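Local coordinates for protein endoglucanase A (Clostridium cellulolyticum, PDB 1EDG) that probably hydrolyses internal beta-1,4-glucosidic bonds of cellulose as the catalytic domain of a family 5 endoglucanase, at residues Phe261-Trp274 against Lys313-Tyr325. Numbering follows the deposited sequence.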
# COMPACT_ATOMS: atom_id res chain seq x y z
N PHE A 261 7.56 16.43 7.57
CA PHE A 261 6.42 17.18 7.08
C PHE A 261 5.20 16.27 6.92
O PHE A 261 4.11 16.56 7.41
CB PHE A 261 6.74 17.84 5.73
CG PHE A 261 5.53 18.38 5.03
CD1 PHE A 261 4.94 19.57 5.45
CD2 PHE A 261 4.93 17.67 3.99
CE1 PHE A 261 3.77 20.04 4.86
CE2 PHE A 261 3.75 18.13 3.40
CZ PHE A 261 3.17 19.32 3.84
N ALA A 262 5.40 15.16 6.22
CA ALA A 262 4.34 14.21 5.94
C ALA A 262 3.75 13.42 7.11
O ALA A 262 2.54 13.16 7.13
CB ALA A 262 4.77 13.26 4.83
N GLY A 263 4.58 13.03 8.08
CA GLY A 263 4.04 12.24 9.18
C GLY A 263 4.36 12.59 10.62
O GLY A 263 3.60 12.23 11.52
N LEU A 264 5.48 13.26 10.86
CA LEU A 264 5.87 13.62 12.23
C LEU A 264 5.00 14.75 12.79
O LEU A 264 4.96 15.85 12.23
CB LEU A 264 7.35 14.02 12.25
CG LEU A 264 8.00 14.23 13.62
CD1 LEU A 264 7.90 12.94 14.42
CD2 LEU A 264 9.45 14.63 13.44
N ALA A 265 4.32 14.49 13.90
CA ALA A 265 3.46 15.49 14.52
C ALA A 265 4.24 16.71 14.95
O ALA A 265 5.43 16.63 15.27
CB ALA A 265 2.73 14.89 15.72
N MET A 266 3.56 17.86 14.99
CA MET A 266 4.20 19.11 15.39
C MET A 266 4.78 18.97 16.79
O MET A 266 5.93 19.35 17.04
CB MET A 266 3.19 20.25 15.36
CG MET A 266 2.65 20.58 13.97
SD MET A 266 3.98 20.98 12.82
CE MET A 266 4.28 22.70 13.26
N ALA A 267 4.01 18.37 17.69
CA ALA A 267 4.42 18.15 19.07
C ALA A 267 5.70 17.32 19.18
O ALA A 267 6.43 17.42 20.17
CB ALA A 267 3.29 17.49 19.86
N ASP A 268 5.98 16.52 18.16
CA ASP A 268 7.17 15.67 18.17
C ASP A 268 8.36 16.24 17.40
O ASP A 268 9.36 15.55 17.19
CB ASP A 268 6.81 14.28 17.65
CG ASP A 268 5.73 13.61 18.47
OD1 ASP A 268 5.89 13.52 19.71
OD2 ASP A 268 4.71 13.20 17.89
N GLY A 269 8.26 17.51 17.01
CA GLY A 269 9.35 18.15 16.28
C GLY A 269 9.14 18.26 14.78
O GLY A 269 10.08 18.62 14.06
N GLY A 270 7.93 17.96 14.32
CA GLY A 270 7.63 18.04 12.90
C GLY A 270 7.44 19.46 12.41
O GLY A 270 7.41 20.40 13.21
N THR A 271 7.28 19.62 11.10
CA THR A 271 7.08 20.93 10.49
C THR A 271 5.80 20.91 9.65
O THR A 271 5.37 19.86 9.18
CB THR A 271 8.28 21.31 9.58
OG1 THR A 271 8.05 22.60 9.00
CG2 THR A 271 8.48 20.28 8.47
N ASN A 272 5.18 22.07 9.48
CA ASN A 272 3.95 22.14 8.69
C ASN A 272 4.20 22.89 7.39
O ASN A 272 3.26 23.24 6.68
CB ASN A 272 2.82 22.82 9.49
CG ASN A 272 3.08 24.30 9.73
OD1 ASN A 272 4.19 24.79 9.56
ND2 ASN A 272 2.04 25.01 10.15
N ALA A 273 5.47 23.11 7.07
CA ALA A 273 5.82 23.84 5.86
C ALA A 273 6.61 23.02 4.85
O ALA A 273 7.49 22.23 5.20
CB ALA A 273 6.59 25.09 6.23
N TRP A 274 6.28 23.23 3.58
CA TRP A 274 6.93 22.58 2.45
C TRP A 274 6.70 23.55 1.31
O TRP A 274 5.56 23.91 1.00
CB TRP A 274 6.30 21.21 2.13
CG TRP A 274 6.98 20.51 0.97
CD1 TRP A 274 8.11 19.74 1.01
CD2 TRP A 274 6.57 20.54 -0.41
NE1 TRP A 274 8.43 19.30 -0.25
CE2 TRP A 274 7.51 19.77 -1.14
CE3 TRP A 274 5.50 21.14 -1.10
CZ2 TRP A 274 7.41 19.59 -2.53
CZ3 TRP A 274 5.41 20.96 -2.48
CH2 TRP A 274 6.36 20.20 -3.18
N LYS A 313 -2.12 19.35 9.54
CA LYS A 313 -1.45 20.26 10.47
C LYS A 313 -2.04 21.65 10.25
O LYS A 313 -1.34 22.65 10.39
CB LYS A 313 0.06 20.28 10.22
CG LYS A 313 0.79 19.02 10.68
CD LYS A 313 2.24 19.00 10.24
CE LYS A 313 2.92 17.75 10.76
NZ LYS A 313 4.27 17.53 10.16
N ASN A 314 -3.34 21.69 9.94
CA ASN A 314 -4.05 22.94 9.65
C ASN A 314 -3.27 23.71 8.59
O ASN A 314 -3.01 24.90 8.72
CB ASN A 314 -4.23 23.79 10.91
CG ASN A 314 -5.10 23.12 11.95
OD1 ASN A 314 -6.24 22.75 11.68
ND2 ASN A 314 -4.54 22.93 13.14
N ASN A 315 -2.93 23.01 7.51
CA ASN A 315 -2.13 23.57 6.42
C ASN A 315 -2.65 23.10 5.08
O ASN A 315 -1.92 22.49 4.29
CB ASN A 315 -0.65 23.18 6.59
CG ASN A 315 -0.43 21.65 6.69
OD1 ASN A 315 0.71 21.19 6.64
ND2 ASN A 315 -1.49 20.88 6.85
N LEU A 316 -3.92 23.40 4.82
CA LEU A 316 -4.60 23.01 3.59
C LEU A 316 -3.82 23.31 2.32
O LEU A 316 -3.49 22.41 1.55
CB LEU A 316 -5.97 23.68 3.49
CG LEU A 316 -7.21 22.86 3.09
CD1 LEU A 316 -8.24 23.79 2.49
CD2 LEU A 316 -6.88 21.76 2.11
N LYS A 317 -3.51 24.59 2.09
CA LYS A 317 -2.80 24.99 0.88
C LYS A 317 -1.51 24.21 0.65
O LYS A 317 -1.28 23.69 -0.45
CB LYS A 317 -2.52 26.49 0.89
CG LYS A 317 -1.86 27.02 -0.40
CD LYS A 317 -1.76 28.54 -0.38
CE LYS A 317 -1.06 29.09 -1.62
NZ LYS A 317 0.42 28.90 -1.58
N THR A 318 -0.68 24.13 1.69
CA THR A 318 0.59 23.41 1.59
C THR A 318 0.37 21.94 1.25
O THR A 318 1.10 21.37 0.44
CB THR A 318 1.41 23.56 2.88
OG1 THR A 318 1.57 24.96 3.18
CG2 THR A 318 2.78 22.92 2.73
N ARG A 319 -0.66 21.33 1.85
CA ARG A 319 -0.95 19.93 1.57
C ARG A 319 -1.50 19.72 0.15
O ARG A 319 -1.21 18.70 -0.49
CB ARG A 319 -1.89 19.32 2.62
CG ARG A 319 -1.23 19.16 4.00
CD ARG A 319 -1.95 18.12 4.88
NE ARG A 319 -3.34 18.46 5.17
CZ ARG A 319 -4.31 17.58 5.39
NH1 ARG A 319 -4.05 16.28 5.35
NH2 ARG A 319 -5.54 17.98 5.63
N VAL A 320 -2.27 20.68 -0.36
CA VAL A 320 -2.80 20.58 -1.72
C VAL A 320 -1.61 20.62 -2.70
O VAL A 320 -1.51 19.80 -3.62
CB VAL A 320 -3.78 21.73 -2.05
CG1 VAL A 320 -4.16 21.68 -3.54
CG2 VAL A 320 -5.03 21.62 -1.19
N GLU A 321 -0.70 21.56 -2.46
CA GLU A 321 0.48 21.72 -3.31
C GLU A 321 1.40 20.49 -3.25
O GLU A 321 1.82 19.97 -4.30
CB GLU A 321 1.24 22.99 -2.93
CG GLU A 321 0.47 24.27 -3.28
CD GLU A 321 1.06 25.52 -2.65
OE1 GLU A 321 1.66 25.43 -1.56
OE2 GLU A 321 0.90 26.61 -3.25
N TYR A 322 1.65 20.00 -2.04
CA TYR A 322 2.50 18.82 -1.85
C TYR A 322 1.92 17.57 -2.52
O TYR A 322 2.62 16.91 -3.29
CB TYR A 322 2.73 18.57 -0.35
CG TYR A 322 3.36 17.22 -0.01
CD1 TYR A 322 4.74 17.02 -0.13
CD2 TYR A 322 2.57 16.15 0.42
CE1 TYR A 322 5.32 15.78 0.18
CE2 TYR A 322 3.13 14.92 0.73
CZ TYR A 322 4.50 14.74 0.61
OH TYR A 322 5.03 13.51 0.93
N MET A 323 0.65 17.26 -2.26
CA MET A 323 0.06 16.07 -2.87
C MET A 323 -0.03 16.15 -4.40
O MET A 323 0.18 15.15 -5.10
CB MET A 323 -1.31 15.74 -2.27
CG MET A 323 -1.26 15.23 -0.82
SD MET A 323 -0.06 13.87 -0.54
CE MET A 323 -0.73 12.57 -1.59
N SER A 324 -0.33 17.34 -4.92
CA SER A 324 -0.42 17.55 -6.37
C SER A 324 0.93 17.29 -7.04
O SER A 324 1.02 16.57 -8.05
CB SER A 324 -0.90 18.97 -6.71
OG SER A 324 -2.25 19.16 -6.33
N TYR A 325 1.98 17.88 -6.47
CA TYR A 325 3.35 17.73 -6.97
C TYR A 325 3.81 16.27 -6.87
O TYR A 325 4.40 15.73 -7.81
CB TYR A 325 4.27 18.64 -6.16
CG TYR A 325 5.72 18.63 -6.60
CD1 TYR A 325 6.16 19.48 -7.62
CD2 TYR A 325 6.66 17.82 -5.96
CE1 TYR A 325 7.51 19.52 -7.99
CE2 TYR A 325 8.01 17.86 -6.32
CZ TYR A 325 8.42 18.70 -7.33
OH TYR A 325 9.76 18.74 -7.67
O HOH W 1 2.03 25.64 5.92
O HOH W 2 4.39 24.93 -1.31
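Tyr-322 meets two rings of segment 261-274 in different ways. One face of its ring receives the edge of Phe-261, whose CE2 lies 3.6 Å from Tyr-322 CG, the planes 65° apart. Its own edge points at the indole of Trp-274, CD1 standing over the indole face in a T-shaped pair with the planes at 80°. Trp-274 CB lies over the centre of one face of the Phe-261 ring, with Asn-272 C and Tyr-322 CD2 at its edge. At the far rim of the indole, Trp-274 CH2 touches Tyr-325 CD2 at 3.7 Å, completing a cluster of four aromatic residues. Thr-318 adds its methyl: with CG2 anti to the backbone N (OG1 at chi1 -55°), it rests 3.7 Å from Phe-261 CE1 and also packs against the backbone of Trp-274. Its hydroxyl joins a water that donates to Asn-272 O; a second water donates to both Trp-274 O and Glu-321 OE1, tying the loop to the helix.

Beyond the rings, Lys-313 sends an extended side chain into the loop, its CD 3.7 Å from Met-266 SD. The ammonium is gripped by three backbone carbonyls: Lys-313 NZ donates to Phe-261 O at 2.9 Å, and to Leu-264 O and Thr-271 O at 2.8 Å each; it stands above the carbonyl planes of Phe-261 and Thr-271 and is tilted less from that of Leu-264. The end of helix 259-262 and two points of the loop that follows are thus gathered around one buried lysine, whose charge is probably eased by the three carbonyl dipoles.

In the eight-stranded (beta/alpha) barrel, the contact joins the loop after strand 249-254 to the loop and helix 316-332 after the adjacent strand 303-308. Tyr-322 OH bonds to Cys-257 O and Trp-274 NE1 to Asp-281 O, while Val-285 of helix 279-297 touches the side chains of both Trp-274 and Tyr-322; on another flank, helix 316-332 leans on Ile-367 of helix 365-374.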